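Local structure of putative isomerase (Sinorhizobium meliloti, 2PPG) at residues 105-110 / 123-128; 359-364 / 376-381. The protein is a putative isomerase of the enolase superfamily, with a mandelate racemase/muconate lactonizing enzyme-type N-terminal domain and a TIM-barrel-like C-terminal domain. All blocks are in the same frame, centred on the assembly; numbering follows the deposited sequence.

Contact 1 (105-110 / 123-128); sequences DDLYDL and DALAAI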
loop_
_atom_site.group_PDB
_atom_site.type_symbol
_atom_site.label_atom_id
_atom_site.label_comp_id
_atom_site.label_asym_id
_atom_site.label_seq_id
_atom_site.Cartn_x
_atom_site.Cartn_y
_atom_site.Cartn_z
ATOM N N ASP A 105 -31.631 -7.389 13.636
ATOM C CA ASP A 105 -30.822 -8.267 12.801
ATOM C C ASP A 105 -31.659 -9.340 12.120
ATOM O O ASP A 105 -31.488 -9.592 10.936
ATOM C CB ASP A 105 -29.707 -8.910 13.621
ATOM C CG ASP A 105 -28.603 -7.925 13.986
ATOM O OD1 ASP A 105 -28.399 -6.948 13.234
ATOM O OD2 ASP A 105 -27.941 -8.128 15.029
ATOM N N ASP A 106 -32.560 -9.974 12.870
ATOM C CA ASP A 106 -33.467 -10.977 12.302
ATOM C C ASP A 106 -34.228 -10.442 11.102
ATOM O O ASP A 106 -34.312 -11.114 10.085
ATOM C CB ASP A 106 -34.449 -11.479 13.359
ATOM C CG ASP A 106 -33.801 -12.439 14.353
ATOM O OD1 ASP A 106 -32.611 -12.784 14.161
ATOM O OD2 ASP A 106 -34.485 -12.850 15.325
ATOM N N LEU A 107 -34.746 -9.217 11.222
ATOM C CA LEU A 107 -35.562 -8.577 10.180
ATOM C C LEU A 107 -34.708 -8.119 9.009
ATOM O O LEU A 107 -35.133 -8.100 7.855
ATOM C CB LEU A 107 -36.293 -7.358 10.743
ATOM C CG LEU A 107 -37.296 -7.451 11.899
ATOM C CD1 LEU A 107 -37.891 -6.052 12.221
ATOM C CD2 LEU A 107 -38.390 -8.471 11.622
ATOM N N TYR A 108 -33.494 -7.724 9.325
ATOM C CA TYR A 108 -32.555 -7.331 8.304
ATOM C C TYR A 108 -32.107 -8.564 7.496
ATOM O O TYR A 108 -32.034 -8.529 6.270
ATOM C CB TYR A 108 -31.394 -6.643 8.985
ATOM C CG TYR A 108 -30.329 -6.167 8.063
ATOM C CD1 TYR A 108 -30.243 -4.822 7.720
ATOM C CD2 TYR A 108 -29.366 -7.039 7.579
ATOM C CE1 TYR A 108 -29.235 -4.361 6.895
ATOM C CE2 TYR A 108 -28.347 -6.590 6.760
ATOM C CZ TYR A 108 -28.295 -5.250 6.417
ATOM O OH TYR A 108 -27.302 -4.797 5.596
ATOM N N ASP A 109 -31.843 -9.667 8.189
ATOM C CA ASP A 109 -31.500 -10.921 7.527
ATOM C C ASP A 109 -32.613 -11.436 6.610
ATOM O O ASP A 109 -32.356 -12.239 5.716
ATOM C CB ASP A 109 -31.134 -11.991 8.555
ATOM C CG ASP A 109 -29.799 -11.718 9.241
ATOM O OD1 ASP A 109 -29.010 -10.901 8.727
ATOM O OD2 ASP A 109 -29.541 -12.325 10.303
ATOM N N LEU A 110 -33.837 -10.968 6.829
ATOM C CA LEU A 110 -34.987 -11.372 6.027
ATOM C C LEU A 110 -34.868 -11.011 4.531
ATOM O O LEU A 110 -35.411 -11.713 3.668
ATOM C CB LEU A 110 -36.254 -10.762 6.620
ATOM C CG LEU A 110 -37.347 -11.644 7.236
ATOM C CD1 LEU A 110 -36.882 -13.039 7.706
ATOM C CD2 LEU A 110 -38.038 -10.892 8.364
ATOM N N ASP A 123 -35.169 2.257 6.691
ATOM C CA ASP A 123 -36.116 3.241 7.213
ATOM C C ASP A 123 -37.210 2.570 8.044
ATOM O O ASP A 123 -37.508 2.998 9.161
ATOM C CB ASP A 123 -36.744 4.052 6.077
ATOM C CG ASP A 123 -35.955 5.328 5.744
ATOM O OD1 ASP A 123 -34.842 5.520 6.286
ATOM O OD2 ASP A 123 -36.457 6.147 4.937
ATOM N N ALA A 124 -37.802 1.512 7.494
ATOM C CA ALA A 124 -38.835 0.736 8.175
ATOM C C ALA A 124 -38.319 0.054 9.437
ATOM O O ALA A 124 -39.054 -0.074 10.427
ATOM C CB ALA A 124 -39.428 -0.295 7.230
ATOM N N LEU A 125 -37.062 -0.389 9.400
ATOM C CA LEU A 125 -36.450 -1.040 10.555
ATOM C C LEU A 125 -36.209 -0.018 11.634
ATOM O O LEU A 125 -36.515 -0.253 12.801
ATOM C CB LEU A 125 -35.135 -1.726 10.177
ATOM C CG LEU A 125 -35.214 -2.877 9.163
ATOM C CD1 LEU A 125 -33.842 -3.430 8.892
ATOM C CD2 LEU A 125 -36.137 -3.971 9.655
ATOM N N ALA A 126 -35.682 1.128 11.226
ATOM C CA ALA A 126 -35.362 2.217 12.146
ATOM C C ALA A 126 -36.565 2.610 13.016
ATOM O O ALA A 126 -36.411 2.929 14.201
ATOM C CB ALA A 126 -34.861 3.416 11.358
ATOM N N ALA A 127 -37.761 2.572 12.430
ATOM C CA ALA A 127 -38.951 3.023 13.130
ATOM C C ALA A 127 -39.456 1.974 14.093
ATOM O O ALA A 127 -39.914 2.314 15.191
ATOM C CB ALA A 127 -40.023 3.396 12.165
ATOM N N ILE A 128 -39.406 0.710 13.667
ATOM C CA ILE A 128 -39.724 -0.422 14.541
ATOM C C ILE A 128 -38.704 -0.519 15.684
ATOM O O ILE A 128 -39.059 -0.714 16.851
ATOM C CB ILE A 128 -39.700 -1.726 13.756
ATOM C CG1 ILE A 128 -40.869 -1.759 12.773
ATOM C CG2 ILE A 128 -39.796 -2.923 14.690
ATOM C CD1 ILE A 128 -41.181 -3.150 12.279
#

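Contact 2 (359-364 / 376-381); sequences GDMDCL and LGVEPS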
loop_
_atom_site.group_PDB
_atom_site.type_symbol
_atom_site.label_atom_id
_atom_site.label_comp_id
_atom_site.label_asym_id
_atom_site.label_seq_id
_atom_site.Cartn_x
_atom_site.Cartn_y
_atom_site.Cartn_z
ATOM N N GLY A 359 -43.661 15.161 27.412
ATOM C CA GLY A 359 -42.330 14.863 27.941
ATOM C C GLY A 359 -41.544 16.125 28.222
ATOM O O GLY A 359 -42.061 17.219 28.078
ATOM N N ASP A 360 -40.282 15.979 28.608
ATOM C CA ASP A 360 -39.479 17.118 29.042
ATOM C C ASP A 360 -38.207 17.336 28.212
ATOM O O ASP A 360 -37.233 17.952 28.683
ATOM C CB ASP A 360 -39.148 17.018 30.541
ATOM C CG ASP A 360 -38.332 15.788 30.883
ATOM O OD1 ASP A 360 -37.994 15.015 29.960
ATOM O OD2 ASP A 360 -38.023 15.592 32.080
HETATM N N MSE A 361 -38.223 16.830 26.983
HETATM C CA MSE A 361 -37.212 17.204 26.019
HETATM C C MSE A 361 -37.311 18.707 25.782
HETATM O O MSE A 361 -38.406 19.259 25.688
HETATM C CB MSE A 361 -37.414 16.456 24.709
HETATM C CG MSE A 361 -36.474 16.902 23.604
HETATM SE SE MSE A 361 -36.544 15.780 22.002
HETATM C CE MSE A 361 -38.311 16.266 21.340
ATOM N N ASP A 362 -36.168 19.374 25.713
ATOM C CA ASP A 362 -36.139 20.790 25.412
ATOM C C ASP A 362 -34.838 21.083 24.696
ATOM O O ASP A 362 -33.912 20.265 24.693
ATOM C CB ASP A 362 -36.228 21.618 26.702
ATOM C CG ASP A 362 -36.734 23.052 26.463
ATOM O OD1 ASP A 362 -36.719 23.530 25.315
ATOM O OD2 ASP A 362 -37.140 23.713 27.436
ATOM N N CYS A 363 -34.775 22.241 24.066
ATOM C CA CYS A 363 -33.506 22.763 23.616
ATOM C C CYS A 363 -33.490 24.259 23.866
ATOM O O CYS A 363 -34.272 24.994 23.270
ATOM C CB CYS A 363 -33.289 22.459 22.144
ATOM S SG CYS A 363 -31.689 23.012 21.589
ATOM N N LEU A 364 -32.613 24.701 24.761
ATOM C CA LEU A 364 -32.558 26.100 25.146
ATOM C C LEU A 364 -31.135 26.484 25.574
ATOM O O LEU A 364 -30.375 25.644 26.050
ATOM C CB LEU A 364 -33.569 26.360 26.274
ATOM C CG LEU A 364 -33.111 26.070 27.718
ATOM C CD1 LEU A 364 -34.125 26.563 28.772
ATOM C CD2 LEU A 364 -32.736 24.606 27.952
ATOM N N LEU A 376 -38.125 6.524 25.546
ATOM C CA LEU A 376 -37.696 7.742 24.881
ATOM C C LEU A 376 -37.895 8.965 25.762
ATOM O O LEU A 376 -37.121 9.926 25.688
ATOM C CB LEU A 376 -38.484 7.952 23.594
ATOM C CG LEU A 376 -38.001 7.325 22.289
ATOM C CD1 LEU A 376 -37.012 6.198 22.512
ATOM C CD2 LEU A 376 -39.226 6.850 21.488
ATOM N N GLY A 377 -38.947 8.939 26.575
ATOM C CA GLY A 377 -39.268 10.079 27.429
ATOM C C GLY A 377 -40.105 11.129 26.717
ATOM O O GLY A 377 -40.539 12.094 27.340
ATOM N N VAL A 378 -40.308 10.963 25.409
ATOM C CA VAL A 378 -41.253 11.781 24.661
ATOM C C VAL A 378 -42.273 10.884 23.980
ATOM O O VAL A 378 -41.993 9.717 23.723
ATOM C CB VAL A 378 -40.573 12.696 23.599
ATOM C CG1 VAL A 378 -39.209 13.126 24.057
ATOM C CG2 VAL A 378 -40.487 12.017 22.265
ATOM N N GLU A 379 -43.454 11.435 23.697
ATOM C CA GLU A 379 -44.529 10.705 23.013
ATOM C C GLU A 379 -45.353 11.691 22.213
ATOM O O GLU A 379 -45.242 12.890 22.427
ATOM C CB GLU A 379 -45.428 9.987 24.018
ATOM C CG GLU A 379 -44.805 8.772 24.664
ATOM C CD GLU A 379 -45.605 8.265 25.849
ATOM O OE1 GLU A 379 -46.810 8.589 25.955
ATOM O OE2 GLU A 379 -45.027 7.539 26.684
ATOM N N PRO A 380 -46.183 11.199 21.280
ATOM C CA PRO A 380 -47.058 12.142 20.582
ATOM C C PRO A 380 -48.151 12.589 21.541
ATOM O O PRO A 380 -48.644 11.778 22.329
ATOM C CB PRO A 380 -47.654 11.308 19.435
ATOM C CG PRO A 380 -46.850 10.027 19.400
ATOM C CD PRO A 380 -46.374 9.818 20.800
ATOM N N SER A 381 -48.507 13.867 21.497
ATOM C CA SER A 381 -49.547 14.389 22.371
ATOM C C SER A 381 -50.893 13.871 21.889
ATOM O O SER A 381 -50.986 13.369 20.765
ATOM C CB SER A 381 -49.521 15.920 22.369
ATOM O OG SER A 381 -49.681 16.426 21.055
#

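Contact 1 (105-110 / 123-128)
L107 and L125 mark the point where two nearly antiparallel helices come closest in register, their CA atoms 7.6 Å apart. The segment axes of helix 105-109 and helix 123-128 approach to 10.7 Å at 161°, a wide spacing that side chains alone bridge; no hydrogen bond crosses. L125 is directed toward the partner helix, and its two methyl branches divide the contact. Its CD2 branch lies against L107, 3.6 Å from L107 CB and 3.7 Å from L107 CD1, the two leucines lying alongside with their tips running opposite ways. Its CD1 branch turns to Y108, reaching Y108 CB and the ring atom Y108 CD1, 4.0 Å from the latter. That methyl sits at the ring edge, near the ring plane, the leucine meeting the tyrosine side chain roughly perpendicularly. With CG anti to the backbone N (chi1 -180°), the tyrosine ring swings to the flank of its helix, where it also packs on T117 and T273 of its own chain and on E249 of the second subunit. One turn on from L125, I128 adds a looser touch, its CD1 4.4 Å from L107 CD1, and continues onto L88 of helix 77-92. Several acidic side chains on helix 100-109 are engaged outside the contact: D105 pairs with R303 and with R152 of the third subunit, while D106 and D109 both engage R45 of the second subunit. The apolar seam thus joins two successive helices, 100-109 and 119-140, as an antiparallel helical hairpin within the mandelate racemase/muconate lactonizing enzyme N-terminal domain, which in this family pairs such helices with an antiparallel sheet.

Contact 2 (359-364 / 376-381)
Two kinds of contact hold G359 and M361 to G377 and V378: close backbone approach and one small apolar touch. On the backbone side, G359 and V378 lie with CA atoms 4.6 Å apart. G359 CA comes within 3.4 Å of G377 O, a CA-H...O contact with 137° at the hydrogen. Both glycines adopt positive phi angles, 108° at G359 and 85° at G377, and it is the bare CA of the first that faces the carbonyl oxygen of the second. No conventional hydrogen bond links the segments; backbone bonds form just beyond, where E379 pairs with V358 and S381 with L356.

The apolar contact is between M361 CB and V378 CG1, at 3.8 Å. The root of this selenomethionine therefore meets the valine, through one methyl branch, while CG lies anti to the backbone N (chi1 174°) and carries the rest of the chain onward. Both side chains also pack on A328 of helix 325-336, where M361 touches L331 as well and V378 touches I325.

Among the polar side chains, D360 OD2 bonds to T372 OG1, D362 pairs with R354 and E379 with K138. The chemistry implies an interface held by van der Waals contact and a weak CA-H...O interaction, with the neighbouring strand bonds and the shared helix surface also attaching the two segments.

Contact 1 lies in the part of the chain related to the N-terminal domain of the family and contact 2 in the part related to the enolase C-terminal, barrel-like domain; they follow one another along the chain. Their centres lie 25 Å apart and their nearest atoms about 8 Å apart, so they do not touch. Helix 119-140 connects them: it carries 123-128 in contact 1, and further along its D134 bonds to L376 while K138 pairs with E379 of contact 2. Strand 66-72 forms a second bridge, through T71 and Y72 to contact 1 and W68 to contact 2. Contact 1 is buried and adjoins other subunits, whereas contact 2 is at the surface.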